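PDB 4Y2F: sensor protein KdpD from Escherichia coli, which probably acts as a membrane-associated histidine kinase that senses potassium, its cytoplasmic GAF domain being the part described here. Local coordinates for residues A[62-67]-A[79-84]; A[86-91]-A[119-124]. One frame throughout, in Å; residues are numbered along the deposited sequence.

In the fold
The two contacts sit on opposite faces of the antiparallel sheet of one GAF domain and show how chemistry follows depth. Contact 1 lies near the surface, where helix 62-71 meets the loop before strand 88-94; its partners are partly exposed, and a threonine takes part with both branches. Contact 2, about 13 Å away between centres, is buried and joins strand 88-94 to helix 115-142 through leucine methyls and a glutamine whose amide is held by hydrogen bonds. They share no element, yet they touch: Ile89, turned from contact 2, reaches helix 62-71, and Tyr87 packs on Leu82 of contact 1.

Contact 1 (A[62-67]-A[79-84]); sequences DAIAQW and TDTLPG
Ile64 is the first residue of the helical segment 62-67 to meet the loop 79-84, and it does so with its short branch. CG2 stands anti to the backbone N, with CG1 beside that N (chi1 -58°), and this sends the methyl out to the loop. There Ile64 CG2 lies 3.7 Å from Leu82 CD1, the tightest approach between the segments. The same leucine methyl also nestles against the root of the longer branch, with Ile64 CG1 4.0 Å from Leu82 CD1. On its other contact, Ile64 CG2 comes to 4.1 Å from Thr81 CG2, so one isoleucine methyl is shared by two successive loop residues.

Helix 62-71 packs on one face of the antiparallel sheet of the GAF fold, and the loop 79-84 is part of the connection from the short edge strand 75-76 to strand 88-94. Ala75 on that edge strand is touched by Ile64, Trp67 and Thr81 alike, which places the contact at the edge of the sheet.

Trp67, one turn after Ile64, brings the far end of its six-membered ring to the loop. Trp67 CH2 is 3.9 Å from Thr81 OG1, which approaches the ring obliquely as a van der Waals neighbour. Thr81 therefore divides its branches, methyl to the isoleucine and hydroxyl to the indole. Its backbone N is held in an ST turn, in which Thr81 N donates to Thr79 OG1 over 3.1 Å at an N-H...O angle of 154°. Beyond it Leu82 adopts a left-handed backbone conformation (phi 49°), bending the loop just where CD1 is presented to Ile64.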
loop_
_atom_site.group_PDB
_atom_site.type_symbol
_atom_site.label_atom_id
_atom_site.label_comp_id
_atom_site.label_asym_id
_atom_site.label_seq_id
_atom_site.Cartn_x
_atom_site.Cartn_y
_atom_site.Cartn_z
ATOM N N ASP A 62 21.860 8.644 15.568
ATOM C CA ASP A 62 21.801 7.233 15.195
ATOM C C ASP A 62 21.056 6.407 16.231
ATOM O O ASP A 62 20.331 5.469 15.877
ATOM C CB ASP A 62 23.211 6.663 15.047
ATOM C CG ASP A 62 23.995 7.302 13.919
ATOM O OD1 ASP A 62 23.380 7.709 12.910
ATOM O OD2 ASP A 62 25.236 7.384 14.041
ATOM N N ALA A 63 21.223 6.730 17.513
ATOM C CA ALA A 63 20.600 5.923 18.552
ATOM C C ALA A 63 19.106 6.187 18.663
ATOM O O ALA A 63 18.344 5.264 18.975
ATOM C CB ALA A 63 21.310 6.146 19.891
ATOM N N ILE A 64 18.664 7.418 18.395
ATOM C CA ILE A 64 17.234 7.699 18.358
ATOM C C ILE A 64 16.594 7.048 17.136
ATOM O O ILE A 64 15.479 6.512 17.214
ATOM C CB ILE A 64 16.970 9.215 18.446
ATOM C CG1 ILE A 64 17.588 9.778 19.733
ATOM C CG2 ILE A 64 15.481 9.510 18.368
ATOM C CD1 ILE A 64 16.990 9.193 20.996
ATOM N N ALA A 65 17.307 7.043 16.003
ATOM C CA ALA A 65 16.842 6.276 14.850
ATOM C C ALA A 65 16.684 4.804 15.211
ATOM O O ALA A 65 15.651 4.186 14.917
ATOM C CB ALA A 65 17.812 6.457 13.685
ATOM N N GLN A 66 17.692 4.225 15.875
ATOM C CA GLN A 66 17.568 2.839 16.311
ATOM C C GLN A 66 16.371 2.658 17.243
ATOM O O GLN A 66 15.656 1.650 17.152
ATOM C CB GLN A 66 18.866 2.369 16.978
ATOM C CG GLN A 66 18.949 0.856 17.199
ATOM C CD GLN A 66 19.060 0.066 15.904
ATOM O OE1 GLN A 66 19.886 0.374 15.040
ATOM N NE2 GLN A 66 18.223 -0.962 15.765
ATOM N N TRP A 67 16.142 3.618 18.150
ATOM C CA TRP A 67 14.986 3.564 19.050
ATOM C C TRP A 67 13.678 3.530 18.267
ATOM O O TRP A 67 12.769 2.748 18.579
ATOM C CB TRP A 67 14.999 4.774 19.988
ATOM C CG TRP A 67 13.761 4.896 20.878
ATOM C CD1 TRP A 67 13.597 4.372 22.129
ATOM C CD2 TRP A 67 12.546 5.603 20.582
ATOM N NE1 TRP A 67 12.357 4.701 22.626
ATOM C CE2 TRP A 67 11.687 5.447 21.692
ATOM C CE3 TRP A 67 12.091 6.335 19.478
ATOM C CZ2 TRP A 67 10.406 6.000 21.734
ATOM C CZ3 TRP A 67 10.814 6.885 19.524
ATOM C CH2 TRP A 67 9.993 6.720 20.645
ATOM N N THR A 79 6.587 14.763 17.037
ATOM C CA THR A 79 6.548 13.813 18.147
ATOM C C THR A 79 7.099 14.467 19.406
ATOM O O THR A 79 7.679 15.559 19.373
ATOM C CB THR A 79 7.360 12.538 17.869
ATOM O OG1 THR A 79 8.759 12.775 18.093
ATOM C CG2 THR A 79 7.154 12.047 16.428
ATOM N N ASP A 80 6.967 13.762 20.523
ATOM C CA ASP A 80 7.504 14.236 21.794
ATOM C C ASP A 80 8.953 13.803 22.023
ATOM O O ASP A 80 9.508 14.107 23.082
ATOM C CB ASP A 80 6.610 13.794 22.941
ATOM C CG ASP A 80 5.264 14.508 22.932
ATOM O OD1 ASP A 80 5.211 15.672 22.489
ATOM O OD2 ASP A 80 4.264 13.909 23.387
ATOM N N THR A 81 9.582 13.130 21.058
ATOM C CA THR A 81 10.983 12.712 21.119
ATOM C C THR A 81 11.740 13.527 20.068
ATOM O O THR A 81 11.478 13.395 18.869
ATOM C CB THR A 81 11.085 11.224 20.757
ATOM O OG1 THR A 81 10.190 10.459 21.570
ATOM C CG2 THR A 81 12.505 10.708 20.982
ATOM N N LEU A 82 12.697 14.331 20.492
ATOM C CA LEU A 82 13.340 15.290 19.605
ATOM C C LEU A 82 12.311 16.116 18.829
ATOM O O LEU A 82 12.372 16.186 17.592
ATOM C CB LEU A 82 14.301 14.594 18.650
ATOM C CG LEU A 82 15.455 13.759 19.181
ATOM C CD1 LEU A 82 16.220 13.151 18.009
ATOM C CD2 LEU A 82 16.346 14.614 20.017
ATOM N N PRO A 83 11.377 16.780 19.513
ATOM C CA PRO A 83 10.365 17.580 18.806
ATOM C C PRO A 83 10.945 18.737 18.030
ATOM O O PRO A 83 10.281 19.237 17.111
ATOM C CB PRO A 83 9.455 18.083 19.939
ATOM C CG PRO A 83 10.303 18.041 21.161
ATOM C CD PRO A 83 11.154 16.812 20.967
ATOM N N GLY A 84 12.148 19.187 18.370
ATOM C CA GLY A 84 12.693 20.392 17.793
ATOM C C GLY A 84 13.615 20.210 16.610
ATOM O O GLY A 84 14.113 21.206 16.080
#

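Contact 2 (A[86-91]-A[119-124]); sequences PYQILP and RLLETF
Leu121 of helix 115-142 reaches down to strand 88-94 with a single methyl, which rests against both Leu90 and Gln88. Its CG lies anti to the backbone N (chi1 180°), and CD2 continues that extended path, so this branch projects furthest from the helix. At its end Leu121 CD2 is 3.5 Å from Leu90 CD1, a close apolar contact. The strand leucine brings up an extended branch of its own, CD1 lying anti to CA (chi2 173°), and the two side chains meet at a slant; behind the methyl, Leu121 CG remains within 4.0 Å of Leu90 CD1.

Gln88, two residues earlier on the same face of the strand, comes from the opposite direction. Its carbonyl oxygen rests against the leucine methyl, with Gln88 OE1 3.6 Å from Leu121 CD2, a packing contact only. The polar end of this buried side chain is provided for next to the helix segment: Gln88 NE2 hydrogen-bonds to Gln118 OE1, and more weakly to Ala77 O. The amide is thereby tied to the helix and, by a weak bond, to the residue just after strand 75-76, which should limit its rotation.

Phe33 of helix 18-33 also touches Leu121, and on another side of the helix Thr123 packs on Thr123 of the second subunit. The alternation of strand residues, with Gln88 and Leu90 facing helix 115-142 while Ile89 faces helix 62-71, is that of a central sheet layered between helices, with the strand order 2-1-5-4-3 of the GAF fold.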
loop_
_atom_site.group_PDB
_atom_site.type_symbol
_atom_site.label_atom_id
_atom_site.label_comp_id
_atom_site.label_asym_id
_atom_site.label_seq_id
_atom_site.Cartn_x
_atom_site.Cartn_y
_atom_site.Cartn_z
ATOM N N PRO A 86 14.835 19.433 12.683
ATOM C CA PRO A 86 14.203 19.832 11.416
ATOM C C PRO A 86 13.931 18.667 10.479
ATOM O O PRO A 86 13.877 18.874 9.256
ATOM C CB PRO A 86 15.251 20.768 10.807
ATOM C CG PRO A 86 16.539 20.146 11.236
ATOM C CD PRO A 86 16.282 19.682 12.674
ATOM N N TYR A 87 13.744 17.466 11.014
ATOM C CA TYR A 87 13.467 16.289 10.198
ATOM C C TYR A 87 12.526 15.373 10.968
ATOM O O TYR A 87 12.330 15.510 12.183
ATOM C CB TYR A 87 14.757 15.531 9.849
ATOM C CG TYR A 87 15.598 15.149 11.056
ATOM C CD1 TYR A 87 15.322 14.014 11.793
ATOM C CD2 TYR A 87 16.655 15.961 11.472
ATOM C CE1 TYR A 87 16.074 13.667 12.904
ATOM C CE2 TYR A 87 17.422 15.613 12.568
ATOM C CZ TYR A 87 17.115 14.478 13.298
ATOM O OH TYR A 87 17.870 14.114 14.420
ATOM N N GLN A 88 11.925 14.433 10.247
ATOM C CA GLN A 88 11.142 13.368 10.857
ATOM C C GLN A 88 11.876 12.040 10.723
ATOM O O GLN A 88 12.566 11.792 9.735
ATOM C CB GLN A 88 9.789 13.227 10.171
ATOM C CG GLN A 88 8.968 14.496 10.199
ATOM C CD GLN A 88 7.572 14.240 9.716
ATOM O OE1 GLN A 88 7.328 14.230 8.524
ATOM N NE2 GLN A 88 6.651 14.000 10.640
ATOM N N ILE A 89 11.709 11.179 11.732
ATOM C CA ILE A 89 12.202 9.807 11.697
ATOM C C ILE A 89 10.958 8.924 11.716
ATOM O O ILE A 89 10.218 8.902 12.711
ATOM C CB ILE A 89 13.107 9.498 12.893
ATOM C CG1 ILE A 89 14.370 10.356 12.829
ATOM C CG2 ILE A 89 13.485 8.033 12.880
ATOM C CD1 ILE A 89 15.300 10.101 14.017
ATOM N N LEU A 90 10.715 8.198 10.618
ATOM C CA LEU A 90 9.444 7.491 10.425
ATOM C C LEU A 90 9.665 5.995 10.249
ATOM O O LEU A 90 10.405 5.578 9.337
ATOM C CB LEU A 90 8.688 8.058 9.219
ATOM C CG LEU A 90 8.380 9.548 9.360
ATOM C CD1 LEU A 90 7.782 10.049 8.065
ATOM C CD2 LEU A 90 7.436 9.815 10.522
ATOM N N PRO A 91 9.042 5.155 11.058
ATOM C CA PRO A 91 9.152 3.711 10.819
ATOM C C PRO A 91 8.405 3.286 9.564
ATOM O O PRO A 91 7.323 3.787 9.248
ATOM C CB PRO A 91 8.529 3.097 12.074
ATOM C CG PRO A 91 7.613 4.152 12.601
ATOM C CD PRO A 91 8.271 5.473 12.269
ATOM N N ARG A 119 -0.655 12.842 6.337
ATOM C CA ARG A 119 -1.460 11.665 6.039
ATOM C C ARG A 119 -1.019 11.028 4.728
ATOM O O ARG A 119 -0.946 9.794 4.629
ATOM C CB ARG A 119 -2.944 12.038 6.009
ATOM C CG ARG A 119 -3.476 12.448 7.385
ATOM C CD ARG A 119 -4.996 12.614 7.425
ATOM N NE ARG A 119 -5.501 13.673 6.552
ATOM C CZ ARG A 119 -5.690 14.939 6.923
ATOM N NH1 ARG A 119 -5.381 15.342 8.151
ATOM N NH2 ARG A 119 -6.162 15.818 6.051
ATOM N N LEU A 120 -0.661 11.847 3.734
ATOM C CA LEU A 120 -0.157 11.307 2.472
ATOM C C LEU A 120 1.170 10.597 2.686
ATOM O O LEU A 120 1.393 9.493 2.160
ATOM C CB LEU A 120 -0.022 12.417 1.428
ATOM C CG LEU A 120 0.507 11.895 0.094
ATOM C CD1 LEU A 120 -0.483 10.903 -0.537
ATOM C CD2 LEU A 120 0.758 13.060 -0.845
ATOM N N LEU A 121 2.061 11.202 3.480
ATOM C CA LEU A 121 3.356 10.590 3.729
ATOM C C LEU A 121 3.201 9.258 4.445
ATOM O O LEU A 121 3.951 8.315 4.169
ATOM C CB LEU A 121 4.223 11.552 4.533
ATOM C CG LEU A 121 5.638 11.069 4.886
ATOM C CD1 LEU A 121 6.434 10.690 3.656
ATOM C CD2 LEU A 121 6.353 12.190 5.664
ATOM N N GLU A 122 2.218 9.143 5.342
ATOM C CA GLU A 122 2.002 7.856 5.989
ATOM C C GLU A 122 1.627 6.781 4.980
ATOM O O GLU A 122 2.092 5.636 5.081
ATOM C CB GLU A 122 0.949 7.966 7.079
ATOM C CG GLU A 122 0.743 6.627 7.751
ATOM C CD GLU A 122 -0.124 6.718 8.960
ATOM O OE1 GLU A 122 0.395 7.089 10.030
ATOM O OE2 GLU A 122 -1.330 6.435 8.831
ATOM N N THR A 123 0.804 7.125 3.991
ATOM C CA THR A 123 0.452 6.155 2.965
ATOM C C THR A 123 1.682 5.754 2.167
ATOM O O THR A 123 1.865 4.573 1.849
ATOM C CB THR A 123 -0.618 6.733 2.047
ATOM O OG1 THR A 123 -1.752 7.142 2.829
ATOM C CG2 THR A 123 -1.076 5.686 1.050
ATOM N N PHE A 124 2.558 6.719 1.862
ATOM C CA PHE A 124 3.806 6.381 1.182
ATOM C C PHE A 124 4.624 5.378 1.994
ATOM O O PHE A 124 5.100 4.370 1.450
ATOM C CB PHE A 124 4.620 7.650 0.903
ATOM C CG PHE A 124 4.279 8.320 -0.395
ATOM C CD1 PHE A 124 3.047 8.930 -0.577
ATOM C CD2 PHE A 124 5.195 8.351 -1.436
ATOM C CE1 PHE A 124 2.731 9.546 -1.782
ATOM C CE2 PHE A 124 4.891 8.970 -2.636
ATOM C CZ PHE A 124 3.656 9.555 -2.815
#